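Local coordinates for DUF2179 domain-containing protein (Eubacterium ventriosum, PDB 3HLU) that is of unknown function but forms the C-terminal DUF2179 domain, of the GlnB-like clan, of a probable YitT-family membrane protein, at residues D6-V11 against V53-T58; S15-I20 against E68-A73; L31-L36 against E48-V53. All blocks are in the same frame, centred on the assembly; numbering follows the deposited sequence.

From the N terminus, the chain lays down strand 9-14, helix 18-28, strands 34-40 and 48-54, helix 56-67 and strand 74-77, a ferredoxin-like plait with sheet order 2-3-1-4. Contact 1 closes the long loop from 6-11 to 53-58, pairing strand 9-14 with strand 48-54. Contact 2 starts just before helix 18-28 and ends just before strand 74-77, so it crosses contact 1 along the chain and lies on the opposite side of the domain's centre. Contact 3, the hairpin 31-36 with 48-53, falls within the span of both. It shares V53 with contact 1 and meets contact 2 through the R18-E48 salt bridge.

Contact 1. Residues D6-V11 against V53-T58; sequences DQQTMV and VMRKAT
The D6 carboxylate reaches the first turn of helix 56-67 with both oxygens: OD2 accepts from A57 N at 3.3 Å, the donor lying 41° above the carboxylate plane, and D6 OD1 rests against K56 CB. A carboxylate at this helix start would probably be favoured by the helix dipole. The R55 guanidinium is approached obliquely by D6 O, and it stands 76° from the amide plane of Q8, whose CG meets R55 CG at 4.0 Å. R55 is itself the N-cap residue, where strand 48-54 gives way to the helix. Here two central strands of the ferredoxin-like sheet pair antiparallel. T9 and M54 form a hydrogen-bonded pair: T9 N to M54 O spans 2.8 Å and is almost straight (172°), and M54 N returns to T9 O at 3.0 Å. M10 and V53 follow as a non-hydrogen-bonded pair, with the SE of selenomethionine M10 at 4.1 Å from V53 CG1. On the other face, selenomethionine M54 bends at its last torsion and crosses V11 at about a right angle, its CE 3.5 Å from V11 CB; V11 also touches M75 and V77 of strand 74-77.

Contact 2. Residues S15-I20 against E68-A73; sequences SAKRKI and EVDPDA
One buried carboxylate, that of D70, serves both sides of this contact with separate oxygens. It joins the turn that leads from strand 9-14 into helix 18-28 to the loop before strand 74-77 in the ferredoxin-like fold. Within its own loop, OD1 makes an Asx turn, accepting from D72 N at 2.7 Å, with a weaker bond from A73 N; the type I turn from D70 to A73 wraps round it. OD2 faces the other segment. With CG anti to the backbone N (chi1 177°), the group reaches across, and S15 OG donates to the OD2 anti lone pair at 2.7 Å. A water, hydrogen-bonded to D70 OD2, also accepts from A16 N at 2.9 Å, so OD2 holds two donors. Four hydrogen bonds thus grip the carboxylate, which would probably stabilise its ionised form. An alanine here would remove both oxygens, and with them the Asx turn and the acceptor for S15 OG and the water, and would probably loosen the join between the two segments. S15 OG also takes a weak bond from K17 N, at the N-cap of helix 18-28. The carbonyl oxygen of the same residue, S15 O, accepts from R18 NE at 3.1 Å, nearly along the C=O axis and in the plane of the guanidinium. P71, in the same loop as D70, packs on Y42 of the second subunit. The apolar part of the contact is small: V69 CG1, anti to its backbone N, touches K17 CB at 3.9 Å and I20 CG2 at 4.0 Å.

Contact 3. Residues L31-L36 against E48-V53; sequences LGVTML and EVIMCV
Apolar side chains meet across both faces of this pairing. On the face carrying T34, L36, V49 and M51, selenomethionine M51 runs out extended to SE (CG anti to the backbone N, chi1 167°), then turns so that its CE lies against L36, between CB and CD2, the latter at 3.4 Å; the two side chains cross obliquely. Y12 touches L36 and V49 from strand 9-14, and V49 also packs on I76 of the second subunit. On the opposite face, toward helix 18-28, selenomethionine M35 lies alongside I50, the two pointing the same way, with M35 SE 3.4 Å from I50 CG1; A22 touches both. V33 bridges two residues of the partner: its CB meets I50 CG2 at 3.8 Å, and its CG1 meets C52 SG at 3.9 Å.

Between the faces the backbones form the beta hairpin of strands 34-40 and 48-54, their local axes at 143°. T34 and M51 exchange two bonds, M51 N to T34 O being the straighter (169°). V49 N then donates to L36 O at 2.7 Å, the L36-V49 pair lying beyond M35, which centres an inverse gamma turn. At one end a water donates to G32 O and accepts weakly from V53 N. At the other, the E48 side chain crosses that of M35 at about a right angle, with E48 OE1 3.6 Å from M35 CG, but the strongest polar partner of the carboxylate is R18, to which OE1 forms a salt bridge. The chemistry is therefore divided: main-chain bonds fix the register, apolar contacts dress both faces, and the E48 charge, probably balanced by R18, ties the hairpin to the start of helix 18-28.

Contact 1. Residues D6-V11 against V53-T58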
ATOM      1  N   ASP A   6       5.396   8.907 -19.738  1.00126.03           N
ATOM      2  CA  ASP A   6       4.354   9.472 -18.869  1.00127.34           C
ATOM      3  C   ASP A   6       2.958   8.870 -19.095  1.00126.99           C
ATOM      4  O   ASP A   6       1.973   9.595 -19.331  1.00124.83           O
ATOM      5  CB  ASP A   6       4.302  11.006 -18.971  1.00127.11           C
ATOM      6  CG  ASP A   6       5.178  11.696 -17.919  1.00124.88           C
ATOM      7  OD1 ASP A   6       6.280  11.165 -17.630  1.00125.39           O
ATOM      8  OD2 ASP A   6       4.767  12.762 -17.382  1.00119.80           O
ATOM      9  N   GLN A   7       2.882   7.550 -19.015  1.00128.10           N
ATOM     10  CA  GLN A   7       1.598   6.865 -19.074  1.00126.07           C
ATOM     11  C   GLN A   7       0.906   7.018 -17.721  1.00118.36           C
ATOM     12  O   GLN A   7       1.530   6.839 -16.664  1.00115.44           O
ATOM     13  CB  GLN A   7       1.795   5.383 -19.408  1.00128.98           C
ATOM     14  CG  GLN A   7       2.826   5.117 -20.505  1.00132.60           C
ATOM     15  CD  GLN A   7       3.784   3.992 -20.140  1.00137.82           C
ATOM     16  OE1 GLN A   7       4.452   4.044 -19.102  1.00138.01           O
ATOM     17  NE2 GLN A   7       3.864   2.975 -20.999  1.00136.92           N
ATOM     18  N   GLN A   8      -0.377   7.367 -17.753  1.00115.64           N
ATOM     19  CA  GLN A   8      -1.146   7.488 -16.517  1.00111.20           C
ATOM     20  C   GLN A   8      -1.116   6.175 -15.734  1.00109.57           C
ATOM     21  O   GLN A   8      -1.543   5.132 -16.240  1.00108.16           O
ATOM     22  CB  GLN A   8      -2.590   7.945 -16.780  1.00107.58           C
ATOM     23  CG  GLN A   8      -2.762   9.462 -16.757  1.00108.47           C
ATOM     24  CD  GLN A   8      -4.214   9.891 -16.653  1.00109.75           C
ATOM     25  OE1 GLN A   8      -5.045   9.537 -17.500  1.00108.74           O
ATOM     26  NE2 GLN A   8      -4.528  10.667 -15.613  1.00101.64           N
ATOM     27  N   THR A   9      -0.607   6.248 -14.498  1.00107.90           N
ATOM     28  CA  THR A   9      -0.478   5.087 -13.605  1.00103.52           C
ATOM     29  C   THR A   9      -1.090   5.304 -12.204  1.00 97.63           C
ATOM     30  O   THR A   9      -1.082   6.420 -11.674  1.00 95.46           O
ATOM     31  CB  THR A   9       0.994   4.649 -13.469  1.00104.07           C
ATOM     32  OG1 THR A   9       1.082   3.552 -12.543  1.00103.31           O
ATOM     33  CG2 THR A   9       1.881   5.841 -13.018  1.00 99.75           C
HETATM   34  N   MSE A  10      -1.622   4.225 -11.620  1.00 96.00           N
HETATM   35  CA  MSE A  10      -2.359   4.272 -10.348  1.00 92.51           C
HETATM   36  C   MSE A  10      -1.417   4.220  -9.144  1.00 91.85           C
HETATM   37  O   MSE A  10      -0.454   3.443  -9.132  1.00 91.11           O
HETATM   38  CB  MSE A  10      -3.342   3.107 -10.268  1.00 89.04           C
HETATM   39  CG  MSE A  10      -3.724   2.749  -8.865  1.00 87.68           C
HETATM   40 SE   MSE A  10      -5.184   3.882  -8.262  0.58110.56          SE
HETATM   41  CE  MSE A  10      -6.609   2.608  -8.695  1.00101.04           C
ATOM     42  N   VAL A  11      -1.694   5.033  -8.126  1.00 85.26           N
ATOM     43  CA  VAL A  11      -0.761   5.164  -7.016  1.00 81.69           C
ATOM     44  C   VAL A  11      -1.411   5.132  -5.648  1.00 79.11           C
ATOM     45  O   VAL A  11      -2.421   5.764  -5.410  1.00 77.71           O
ATOM     46  CB  VAL A  11       0.080   6.432  -7.147  1.00 80.62           C
ATOM     47  CG1 VAL A  11       0.817   6.717  -5.862  1.00 77.93           C
ATOM     48  CG2 VAL A  11       1.046   6.280  -8.288  1.00 84.38           C
ATOM     49  N   VAL A  53      -4.629   8.434  -9.577  1.00 87.96           N
ATOM     50  CA  VAL A  53      -4.094   8.134 -10.896  1.00 89.57           C
ATOM     51  C   VAL A  53      -3.392   9.374 -11.406  1.00 90.10           C
ATOM     52  O   VAL A  53      -3.879  10.488 -11.225  1.00 90.27           O
ATOM     53  CB  VAL A  53      -5.192   7.730 -11.877  1.00 90.85           C
ATOM     54  CG1 VAL A  53      -5.944   6.511 -11.358  1.00 88.89           C
ATOM     55  CG2 VAL A  53      -6.153   8.895 -12.093  1.00 98.34           C
HETATM   56  N   MSE A  54      -2.241   9.179 -12.031  1.00 94.53           N
HETATM   57  CA  MSE A  54      -1.397  10.302 -12.383  1.00 95.84           C
HETATM   58  C   MSE A  54      -0.248   9.883 -13.288  1.00 98.17           C
HETATM   59  O   MSE A  54       0.106   8.715 -13.357  1.00 97.23           O
HETATM   60  CB  MSE A  54      -0.840  10.936 -11.113  1.00 94.03           C
HETATM   61  CG  MSE A  54       0.284  10.124 -10.481  1.00 99.04           C
HETATM   62 SE   MSE A  54       0.950  10.844  -8.770  1.00122.27          SE
HETATM   63  CE  MSE A  54      -0.259   9.919  -7.530  1.00 98.53           C
ATOM     64  N   ARG A  55       0.318  10.864 -13.982  1.00100.38           N
ATOM     65  CA  ARG A  55       1.448  10.658 -14.870  1.00102.93           C
ATOM     66  C   ARG A  55       2.717  10.675 -14.017  1.00102.59           C
ATOM     67  O   ARG A  55       2.690  11.186 -12.894  1.00 98.54           O
ATOM     68  CB  ARG A  55       1.475  11.766 -15.934  1.00105.31           C
ATOM     69  CG  ARG A  55       0.081  12.282 -16.335  1.00109.21           C
ATOM     70  CD  ARG A  55       0.101  13.193 -17.562  1.00111.01           C
ATOM     71  NE  ARG A  55      -0.092  12.442 -18.807  1.00118.36           N
ATOM     72  CZ  ARG A  55      -0.229  13.001 -20.010  1.00121.15           C
ATOM     73  NH1 ARG A  55      -0.398  12.242 -21.093  1.00119.10           N
ATOM     74  NH2 ARG A  55      -0.192  14.325 -20.135  1.00117.53           N
ATOM     75  N   LYS A  56       3.817  10.119 -14.539  1.00106.25           N
ATOM     76  CA  LYS A  56       5.085  10.031 -13.791  1.00103.48           C
ATOM     77  C   LYS A  56       5.691  11.389 -13.381  1.00101.63           C
ATOM     78  O   LYS A  56       6.334  11.505 -12.337  1.00 98.81           O
ATOM     79  CB  LYS A  56       6.131   9.228 -14.572  1.00110.35           C
ATOM     80  CG  LYS A  56       5.610   7.956 -15.265  1.00120.75           C
ATOM     81  CD  LYS A  56       6.751   7.224 -16.026  1.00126.05           C
ATOM     82  CE  LYS A  56       6.207   6.261 -17.088  1.00129.90           C
ATOM     83  NZ  LYS A  56       7.247   5.844 -18.075  1.00127.89           N
ATOM     84  N   ALA A  57       5.505  12.409 -14.205  1.00102.24           N
ATOM     85  CA  ALA A  57       5.988  13.745 -13.874  1.00 99.58           C
ATOM     86  C   ALA A  57       5.340  14.238 -12.594  1.00 96.40           C
ATOM     87  O   ALA A  57       6.002  14.802 -11.722  1.00 96.48           O
ATOM     88  CB  ALA A  57       5.686  14.699 -14.999  1.00101.94           C
ATOM     89  N   THR A  58       4.033  14.032 -12.498  1.00 97.03           N
ATOM     90  CA  THR A  58       3.295  14.383 -11.299  1.00 96.07           C
ATOM     91  C   THR A  58       3.864  13.633 -10.081  1.00 93.80           C
ATOM     92  O   THR A  58       3.930  14.176  -8.975  1.00 92.70           O
ATOM     93  CB  THR A  58       1.787  14.052 -11.445  1.00 95.05           C
ATOM     94  OG1 THR A  58       1.325  14.392 -12.761  1.00 94.02           O
ATOM     95  CG2 THR A  58       0.985  14.798 -10.415  1.00 89.32           C
TER

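Contact 2. Residues S15-I20 against E68-A73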
ATOM      1  N   SER A  15       0.534   6.939   4.480  1.00 77.02           N
ATOM      2  CA  SER A  15       1.087   7.889   5.418  1.00 77.20           C
ATOM      3  C   SER A  15       0.170   8.155   6.591  1.00 82.08           C
ATOM      4  O   SER A  15      -1.034   8.256   6.434  1.00 84.63           O
ATOM      5  CB  SER A  15       1.382   9.204   4.721  1.00 79.59           C
ATOM      6  OG  SER A  15       1.533  10.247   5.664  1.00 81.87           O
ATOM      7  N   ALA A  16       0.758   8.284   7.773  1.00 84.47           N
ATOM      8  CA  ALA A  16       0.015   8.688   8.951  1.00 84.11           C
ATOM      9  C   ALA A  16      -0.585  10.081   8.761  1.00 88.40           C
ATOM     10  O   ALA A  16      -1.713  10.346   9.209  1.00 91.77           O
ATOM     11  CB  ALA A  16       0.914   8.659  10.176  1.00 81.89           C
ATOM     12  N   LYS A  17       0.168  10.961   8.094  1.00 87.31           N
ATOM     13  CA  LYS A  17      -0.241  12.347   7.868  1.00 84.14           C
ATOM     14  C   LYS A  17      -1.048  12.505   6.560  1.00 84.23           C
ATOM     15  O   LYS A  17      -1.042  13.556   5.929  1.00 84.10           O
ATOM     16  CB  LYS A  17       0.998  13.248   7.841  1.00 87.66           C
ATOM     17  CG  LYS A  17       1.889  13.221   9.103  1.00 91.36           C
ATOM     18  CD  LYS A  17       1.422  14.201  10.209  1.00 98.04           C
ATOM     19  CE  LYS A  17       0.537  13.506  11.282  1.00103.36           C
ATOM     20  NZ  LYS A  17      -0.428  14.436  11.994  1.00101.51           N
ATOM     21  N   ARG A  18      -1.766  11.465   6.164  1.00 85.41           N
ATOM     22  CA  ARG A  18      -2.388  11.447   4.847  1.00 85.18           C
ATOM     23  C   ARG A  18      -3.422  12.558   4.599  1.00 86.81           C
ATOM     24  O   ARG A  18      -3.494  13.073   3.486  1.00 86.60           O
ATOM     25  CB  ARG A  18      -2.986  10.073   4.537  1.00 83.18           C
ATOM     26  CG  ARG A  18      -4.397   9.896   5.054  1.00 89.67           C
ATOM     27  CD  ARG A  18      -4.418   9.637   6.549  1.00 93.10           C
ATOM     28  NE  ARG A  18      -4.144   8.222   6.829  1.00 99.35           N
ATOM     29  CZ  ARG A  18      -5.054   7.339   7.247  1.00101.42           C
ATOM     30  NH1 ARG A  18      -4.690   6.076   7.472  1.00 96.52           N
ATOM     31  NH2 ARG A  18      -6.320   7.722   7.456  1.00102.92           N
ATOM     32  N   LYS A  19      -4.219  12.927   5.601  1.00 84.79           N
ATOM     33  CA  LYS A  19      -5.198  13.997   5.401  1.00 84.80           C
ATOM     34  C   LYS A  19      -4.534  15.316   4.972  1.00 84.58           C
ATOM     35  O   LYS A  19      -4.960  15.978   4.033  1.00 82.09           O
ATOM     36  CB  LYS A  19      -6.056  14.227   6.647  1.00 88.10           C
ATOM     37  CG  LYS A  19      -6.969  15.441   6.467  1.00 97.72           C
ATOM     38  CD  LYS A  19      -7.760  15.860   7.712  1.00102.14           C
ATOM     39  CE  LYS A  19      -8.661  17.057   7.364  1.00105.59           C
ATOM     40  NZ  LYS A  19      -9.708  17.338   8.395  1.00111.85           N
ATOM     41  N   ILE A  20      -3.479  15.693   5.671  1.00 88.10           N
ATOM     42  CA  ILE A  20      -2.654  16.824   5.256  1.00 87.85           C
ATOM     43  C   ILE A  20      -2.092  16.673   3.833  1.00 84.70           C
ATOM     44  O   ILE A  20      -2.168  17.591   3.020  1.00 84.00           O
ATOM     45  CB  ILE A  20      -1.493  17.020   6.238  1.00 86.37           C
ATOM     46  CG1 ILE A  20      -2.045  17.265   7.647  1.00 91.33           C
ATOM     47  CG2 ILE A  20      -0.618  18.157   5.799  1.00 83.49           C
ATOM     48  CD1 ILE A  20      -0.979  17.270   8.724  1.00 96.00           C
ATOM     49  N   GLU A  68       8.141  16.950   2.437  1.00 87.39           N
ATOM     50  CA  GLU A  68       7.772  18.161   3.131  1.00 89.10           C
ATOM     51  C   GLU A  68       6.792  17.921   4.280  1.00 90.20           C
ATOM     52  O   GLU A  68       6.566  18.805   5.095  1.00 94.49           O
ATOM     53  CB  GLU A  68       7.180  19.130   2.109  1.00 93.05           C
ATOM     54  CG  GLU A  68       6.865  20.524   2.618  1.00 99.69           C
ATOM     55  CD  GLU A  68       6.998  21.585   1.513  1.00107.46           C
ATOM     56  OE1 GLU A  68       7.375  21.227   0.361  1.00102.82           O
ATOM     57  OE2 GLU A  68       6.739  22.778   1.810  1.00109.13           O
ATOM     58  N   VAL A  69       6.207  16.732   4.361  1.00 87.28           N
ATOM     59  CA  VAL A  69       5.107  16.529   5.298  1.00 85.81           C
ATOM     60  C   VAL A  69       5.308  15.320   6.177  1.00 88.07           C
ATOM     61  O   VAL A  69       5.126  15.397   7.395  1.00 90.04           O
ATOM     62  CB  VAL A  69       3.786  16.317   4.563  1.00 84.19           C
ATOM     63  CG1 VAL A  69       2.687  15.973   5.548  1.00 82.86           C
ATOM     64  CG2 VAL A  69       3.438  17.535   3.763  1.00 87.74           C
ATOM     65  N   ASP A  70       5.653  14.203   5.537  1.00 84.52           N
ATOM     66  CA  ASP A  70       5.876  12.937   6.214  1.00 82.89           C
ATOM     67  C   ASP A  70       6.964  12.165   5.481  1.00 85.71           C
ATOM     68  O   ASP A  70       6.717  11.537   4.448  1.00 84.04           O
ATOM     69  CB  ASP A  70       4.590  12.115   6.279  1.00 83.04           C
ATOM     70  CG  ASP A  70       4.797  10.736   6.910  1.00 84.73           C
ATOM     71  OD1 ASP A  70       5.940  10.414   7.309  1.00 84.93           O
ATOM     72  OD2 ASP A  70       3.810   9.962   7.005  1.00 82.87           O
ATOM     73  N   PRO A  71       8.183  12.220   6.022  1.00 87.81           N
ATOM     74  CA  PRO A  71       9.384  11.521   5.557  1.00 84.56           C
ATOM     75  C   PRO A  71       9.218  10.009   5.543  1.00 83.85           C
ATOM     76  O   PRO A  71       9.943   9.316   4.826  1.00 84.09           O
ATOM     77  CB  PRO A  71      10.426  11.899   6.608  1.00 84.15           C
ATOM     78  CG  PRO A  71       9.958  13.200   7.148  1.00 87.35           C
ATOM     79  CD  PRO A  71       8.469  13.118   7.156  1.00 87.50           C
ATOM     80  N   ASP A  72       8.291   9.492   6.338  1.00 83.93           N
ATOM     81  CA  ASP A  72       8.128   8.047   6.431  1.00 83.50           C
ATOM     82  C   ASP A  72       7.089   7.542   5.462  1.00 83.68           C
ATOM     83  O   ASP A  72       7.017   6.345   5.195  1.00 81.20           O
ATOM     84  CB  ASP A  72       7.786   7.638   7.851  1.00 86.54           C
ATOM     85  CG  ASP A  72       8.922   7.935   8.820  1.00 96.03           C
ATOM     86  OD1 ASP A  72       8.692   8.733   9.772  1.00 99.16           O
ATOM     87  OD2 ASP A  72      10.049   7.403   8.603  1.00 91.53           O
ATOM     88  N   ALA A  73       6.293   8.461   4.929  1.00 82.46           N
ATOM     89  CA  ALA A  73       5.328   8.115   3.897  1.00 78.81           C
ATOM     90  C   ALA A  73       5.995   7.385   2.738  1.00 77.29           C
ATOM     91  O   ALA A  73       7.194   7.525   2.489  1.00 75.37           O
ATOM     92  CB  ALA A  73       4.617   9.354   3.398  1.00 75.02           C
TER
HETATM   93  O   HOH W   1       3.561   7.431   7.800  1.00 78.58           O

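Contact 3. Residues L31-L36 against E48-V53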
ATOM      1  N   LEU A  31      -4.739  17.791  -7.944  1.00 86.12           N
ATOM      2  CA  LEU A  31      -4.909  16.368  -8.169  1.00 84.19           C
ATOM      3  C   LEU A  31      -6.165  15.893  -7.500  1.00 84.45           C
ATOM      4  O   LEU A  31      -6.463  16.284  -6.365  1.00 83.84           O
ATOM      5  CB  LEU A  31      -3.723  15.593  -7.616  1.00 85.20           C
ATOM      6  CG  LEU A  31      -2.459  15.693  -8.451  1.00 83.22           C
ATOM      7  CD1 LEU A  31      -1.329  15.248  -7.607  1.00 81.51           C
ATOM      8  CD2 LEU A  31      -2.601  14.854  -9.703  1.00 85.71           C
ATOM      9  N   GLY A  32      -6.910  15.058  -8.215  1.00 84.68           N
ATOM     10  CA  GLY A  32      -8.081  14.404  -7.662  1.00 83.36           C
ATOM     11  C   GLY A  32      -7.708  13.067  -7.053  1.00 83.45           C
ATOM     12  O   GLY A  32      -7.098  12.203  -7.712  1.00 84.32           O
ATOM     13  N   VAL A  33      -8.059  12.900  -5.782  1.00 79.69           N
ATOM     14  CA  VAL A  33      -7.708  11.689  -5.067  1.00 82.73           C
ATOM     15  C   VAL A  33      -8.930  11.074  -4.389  1.00 87.01           C
ATOM     16  O   VAL A  33      -9.900  11.775  -4.042  1.00 84.71           O
ATOM     17  CB  VAL A  33      -6.561  11.935  -4.042  1.00 79.45           C
ATOM     18  CG1 VAL A  33      -5.497  12.840  -4.644  1.00 78.24           C
ATOM     19  CG2 VAL A  33      -7.083  12.528  -2.756  1.00 73.91           C
ATOM     20  N   THR A  34      -8.889   9.754  -4.231  1.00 87.58           N
ATOM     21  CA  THR A  34      -9.907   9.041  -3.470  1.00 89.52           C
ATOM     22  C   THR A  34      -9.272   8.525  -2.188  1.00 87.22           C
ATOM     23  O   THR A  34      -8.154   8.024  -2.193  1.00 83.57           O
ATOM     24  CB  THR A  34     -10.468   7.836  -4.241  1.00 92.58           C
ATOM     25  OG1 THR A  34     -10.432   8.098  -5.654  1.00 94.21           O
ATOM     26  CG2 THR A  34     -11.889   7.559  -3.795  1.00 93.64           C
HETATM   27  N   MSE A  35      -9.986   8.662  -1.086  1.00 90.19           N
HETATM   28  CA  MSE A  35      -9.491   8.138   0.165  1.00 88.82           C
HETATM   29  C   MSE A  35      -9.974   6.703   0.360  1.00 88.36           C
HETATM   30  O   MSE A  35     -10.998   6.448   0.978  1.00 91.45           O
HETATM   31  CB  MSE A  35      -9.906   9.032   1.323  1.00 88.87           C
HETATM   32  CG  MSE A  35      -8.896   9.011   2.436  1.00 98.36           C
HETATM   33 SE   MSE A  35      -7.189   9.771   1.864  0.43 89.83          SE
HETATM   34  CE  MSE A  35      -7.557  11.611   2.318  1.00 85.95           C
ATOM     35  N   LEU A  36      -9.213   5.773  -0.202  1.00 91.22           N
ATOM     36  CA  LEU A  36      -9.466   4.341  -0.099  1.00 90.71           C
ATOM     37  C   LEU A  36      -9.209   3.745   1.291  1.00 91.60           C
ATOM     38  O   LEU A  36      -8.383   4.233   2.072  1.00 93.06           O
ATOM     39  CB  LEU A  36      -8.612   3.616  -1.134  1.00 91.98           C
ATOM     40  CG  LEU A  36      -8.617   2.093  -1.062  1.00 97.72           C
ATOM     41  CD1 LEU A  36     -10.047   1.575  -1.160  1.00100.24           C
ATOM     42  CD2 LEU A  36      -7.741   1.481  -2.164  1.00 95.50           C
ATOM     43  N   GLU A  48      -6.411   4.090   6.266  1.00 92.30           N
ATOM     44  CA  GLU A  48      -6.843   4.703   5.023  1.00 90.70           C
ATOM     45  C   GLU A  48      -5.653   4.960   4.139  1.00 88.26           C
ATOM     46  O   GLU A  48      -4.587   5.373   4.591  1.00 87.00           O
ATOM     47  CB  GLU A  48      -7.459   6.061   5.290  1.00 96.94           C
ATOM     48  CG  GLU A  48      -8.850   6.108   5.849  1.00103.19           C
ATOM     49  CD  GLU A  48      -9.382   7.532   5.773  1.00110.88           C
ATOM     50  OE1 GLU A  48      -8.578   8.485   6.023  1.00101.81           O
ATOM     51  OE2 GLU A  48     -10.585   7.688   5.435  1.00113.01           O
ATOM     52  N   VAL A  49      -5.872   4.782   2.854  1.00 85.03           N
ATOM     53  CA  VAL A  49      -4.831   4.953   1.880  1.00 82.87           C
ATOM     54  C   VAL A  49      -5.295   6.012   0.880  1.00 82.50           C
ATOM     55  O   VAL A  49      -6.477   6.092   0.586  1.00 84.72           O
ATOM     56  CB  VAL A  49      -4.556   3.580   1.220  1.00 81.73           C
ATOM     57  CG1 VAL A  49      -4.081   3.712  -0.217  1.00 80.36           C
ATOM     58  CG2 VAL A  49      -3.592   2.780   2.074  1.00 74.70           C
ATOM     59  N   ILE A  50      -4.379   6.850   0.396  1.00 79.07           N
ATOM     60  CA  ILE A  50      -4.697   7.767  -0.698  1.00 80.26           C
ATOM     61  C   ILE A  50      -4.473   7.090  -2.046  1.00 78.65           C
ATOM     62  O   ILE A  50      -3.373   6.638  -2.350  1.00 77.65           O
ATOM     63  CB  ILE A  50      -3.846   9.066  -0.670  1.00 77.92           C
ATOM     64  CG1 ILE A  50      -3.972   9.796   0.656  1.00 75.08           C
ATOM     65  CG2 ILE A  50      -4.239   9.995  -1.797  1.00 74.45           C
ATOM     66  CD1 ILE A  50      -2.996  10.927   0.779  1.00 74.78           C
HETATM   67  N   MSE A  51      -5.527   7.028  -2.854  1.00 83.09           N
HETATM   68  CA  MSE A  51      -5.424   6.552  -4.224  1.00 83.61           C
HETATM   69  C   MSE A  51      -5.460   7.704  -5.230  1.00 84.03           C
HETATM   70  O   MSE A  51      -6.263   8.622  -5.122  1.00 83.79           O
HETATM   71  CB  MSE A  51      -6.534   5.561  -4.517  1.00 85.74           C
HETATM   72  CG  MSE A  51      -6.694   5.247  -5.983  1.00 89.14           C
HETATM   73 SE   MSE A  51      -7.966   3.786  -6.133  0.41110.05          SE
HETATM   74  CE  MSE A  51      -8.790   3.909  -4.348  1.00 88.47           C
ATOM     75  N   CYS A  52      -4.584   7.653  -6.218  1.00 82.10           N
ATOM     76  CA  CYS A  52      -4.514   8.720  -7.176  1.00 81.37           C
ATOM     77  C   CYS A  52      -3.921   8.204  -8.475  1.00 85.86           C
ATOM     78  O   CYS A  52      -2.858   7.594  -8.482  1.00 86.77           O
ATOM     79  CB  CYS A  52      -3.681   9.863  -6.611  1.00 81.03           C
ATOM     80  SG  CYS A  52      -3.608  11.331  -7.668  1.00 84.69           S
ATOM     81  N   VAL A  53      -4.629   8.434  -9.577  1.00 87.96           N
ATOM     82  CA  VAL A  53      -4.094   8.134 -10.896  1.00 89.57           C
ATOM     83  C   VAL A  53      -3.392   9.374 -11.406  1.00 90.10           C
ATOM     84  O   VAL A  53      -3.879  10.488 -11.225  1.00 90.27           O
ATOM     85  CB  VAL A  53      -5.192   7.730 -11.877  1.00 90.85           C
ATOM     86  CG1 VAL A  53      -5.944   6.511 -11.358  1.00 88.89           C
ATOM     87  CG2 VAL A  53      -6.153   8.895 -12.093  1.00 98.34           C
TER
HETATM   88  O   HOH W   2      -7.807   9.617  -8.761  1.00 82.40           O